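Long-range contact in HutD family protein (Pseudomonas aeruginosa, PDB 1YLL), which is of unknown function but belongs to the HutD family of the cupin clan, a group named for histidine utilisation: residues 46-51 / 107-112. Residues are numbered along the deposited sequence; the frame is centred on the assembly and turned at random.
Sequences IADVGE and AIRDFN
Arg109 lays its guanidinium alongside Asp48, with the methyl CG2 of Ile46 over one face of the guanidinium, 3.5 Å from its plane and offset toward the rim. A bend at chi3 (81°) brings NE of Arg109 to OD1 of Asp48, 2.7 Å away and nearly straight (168°) in the salt bridge; NH2 adds a weak second bond to the same oxygen. OD1 lies in the guanidinium plane, yet the carboxylate stands almost perpendicular to it (84°), so one oxygen takes both N-H groups. A water is hydrogen-bonded to Asp48 OD1 (2.5 Å), accepts from Arg109 NH2 (3.1 Å) and is weakly bonded to Ile46 O.

On the other face of the sheet, Asp110 holds CG in the crowded position between backbone N and carbonyl carbon. Its OD1 thereby reaches Ala47 N in a weak bond, beside the main bond from that N to Asp110 O (3.0 Å). Next along, Val49 CB packs on Ile108 CG1 at 3.9 Å, and Trp19 touches Val49. Paired backbone bonds at Ala47–Asp110 and Val49–Ile108 join antiparallel strands 42-49 and 108-115 at the middle of a six-stranded cupin-type sheet. Glu27 of strand 24-31, beyond strand 42-49, forms a long, weak ion pair with Arg109 NH2. The charged guanidinium would be expected to favour ionised Asp48.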
loop_
_atom_site.group_PDB
_atom_site.type_symbol
_atom_site.label_atom_id
_atom_site.label_comp_id
_atom_site.label_asym_id
_atom_site.label_seq_id
_atom_site.Cartn_x
_atom_site.Cartn_y
_atom_site.Cartn_z
ATOM N N ILE D 46 0.002 16.437 24.015
ATOM C CA ILE D 46 1.397 16.861 24.025
ATOM C C ILE D 46 1.406 18.053 24.972
ATOM O O ILE D 46 0.536 18.913 24.886
ATOM C CB ILE D 46 1.861 17.387 22.677
ATOM C CG1 ILE D 46 1.931 16.271 21.658
ATOM C CG2 ILE D 46 3.241 18.046 22.832
ATOM C CD1 ILE D 46 1.958 16.901 20.264
ATOM N N ALA D 47 2.354 18.119 25.886
ATOM C CA ALA D 47 2.383 19.274 26.776
ATOM C C ALA D 47 3.736 19.946 26.671
ATOM O O ALA D 47 4.727 19.318 26.286
ATOM C CB ALA D 47 2.103 18.862 28.220
ATOM N N ASP D 48 3.740 21.251 26.929
ATOM C CA ASP D 48 4.970 22.024 26.954
ATOM C C ASP D 48 5.161 22.288 28.421
ATOM O O ASP D 48 4.222 22.682 29.113
ATOM C CB ASP D 48 4.821 23.340 26.203
ATOM C CG ASP D 48 4.900 23.157 24.712
ATOM O OD1 ASP D 48 4.634 22.027 24.260
ATOM O OD2 ASP D 48 5.215 24.129 23.993
ATOM N N VAL D 49 6.358 22.031 28.925
ATOM C CA VAL D 49 6.605 22.273 30.327
ATOM C C VAL D 49 7.760 23.245 30.290
ATOM O O VAL D 49 8.864 22.874 29.904
ATOM C CB VAL D 49 7.022 20.990 31.046
ATOM C CG1 VAL D 49 7.142 21.255 32.532
ATOM C CG2 VAL D 49 6.006 19.889 30.771
ATOM N N GLY D 50 7.477 24.485 30.675
ATOM C CA GLY D 50 8.482 25.536 30.622
ATOM C C GLY D 50 9.235 25.782 31.901
ATOM O O GLY D 50 10.303 26.401 31.873
ATOM N N GLU D 51 8.680 25.304 33.004
ATOM C CA GLU D 51 9.294 25.448 34.317
ATOM C C GLU D 51 9.051 24.228 35.190
ATOM O O GLU D 51 8.036 23.550 35.043
ATOM C CB GLU D 51 8.694 26.635 35.038
ATOM C CG GLU D 51 9.013 27.975 34.455
ATOM C CD GLU D 51 8.456 29.074 35.318
ATOM O OE1 GLU D 51 7.210 29.174 35.410
ATOM O OE2 GLU D 51 9.259 29.823 35.917
ATOM N N ALA D 107 13.210 24.019 29.102
ATOM C CA ALA D 107 11.885 23.560 28.699
ATOM C C ALA D 107 11.901 22.244 27.924
ATOM O O ALA D 107 12.890 21.877 27.274
ATOM C CB ALA D 107 11.206 24.659 27.856
ATOM N N ILE D 108 10.784 21.510 28.007
ATOM C CA ILE D 108 10.657 20.266 27.265
ATOM C C ILE D 108 9.240 20.196 26.717
ATOM O O ILE D 108 8.393 21.023 27.034
ATOM C CB ILE D 108 10.848 18.982 28.153
ATOM C CG1 ILE D 108 9.852 18.988 29.308
ATOM C CG2 ILE D 108 12.284 18.912 28.734
ATOM C CD1 ILE D 108 9.932 17.692 30.117
ATOM N N ARG D 109 9.015 19.201 25.884
ATOM C CA ARG D 109 7.684 18.915 25.359
ATOM C C ARG D 109 7.550 17.438 25.648
ATOM O O ARG D 109 8.520 16.670 25.537
ATOM C CB ARG D 109 7.582 19.133 23.849
ATOM C CG ARG D 109 7.819 20.579 23.427
ATOM C CD ARG D 109 7.290 20.829 22.012
ATOM N NE ARG D 109 5.844 21.060 22.036
ATOM C CZ ARG D 109 5.054 20.975 20.968
ATOM N NH1 ARG D 109 5.570 20.659 19.797
ATOM N NH2 ARG D 109 3.752 21.211 21.074
ATOM N N ASP D 110 6.353 17.028 26.051
ATOM C CA ASP D 110 6.147 15.631 26.350
ATOM C C ASP D 110 4.901 15.119 25.641
ATOM O O ASP D 110 4.145 15.889 25.045
ATOM C CB ASP D 110 6.037 15.375 27.864
ATOM C CG ASP D 110 4.931 16.150 28.531
ATOM O OD1 ASP D 110 3.849 16.377 27.923
ATOM O OD2 ASP D 110 5.144 16.516 29.708
ATOM N N PHE D 111 4.757 13.803 25.668
ATOM C CA PHE D 111 3.648 13.102 25.042
ATOM C C PHE D 111 2.989 12.351 26.209
ATOM O O PHE D 111 3.672 11.628 26.947
ATOM C CB PHE D 111 4.256 12.155 24.013
ATOM C CG PHE D 111 3.271 11.267 23.337
ATOM C CD1 PHE D 111 2.309 11.802 22.459
ATOM C CD2 PHE D 111 3.310 9.901 23.539
ATOM C CE1 PHE D 111 1.409 10.966 21.812
ATOM C CE2 PHE D 111 2.405 9.057 22.882
ATOM C CZ PHE D 111 1.459 9.594 22.027
ATOM N N ASN D 112 1.669 12.509 26.350
ATOM C CA ASN D 112 0.972 11.953 27.506
ATOM C C ASN D 112 -0.202 11.097 27.151
ATOM O O ASN D 112 -1.013 11.527 26.359
ATOM C CB ASN D 112 0.377 13.103 28.338
ATOM C CG ASN D 112 1.370 13.746 29.282
ATOM O OD1 ASN D 112 1.782 13.138 30.267
ATOM N ND2 ASN D 112 1.744 14.986 28.992
HETATM O O HOH W 1 2.283 21.322 23.843
#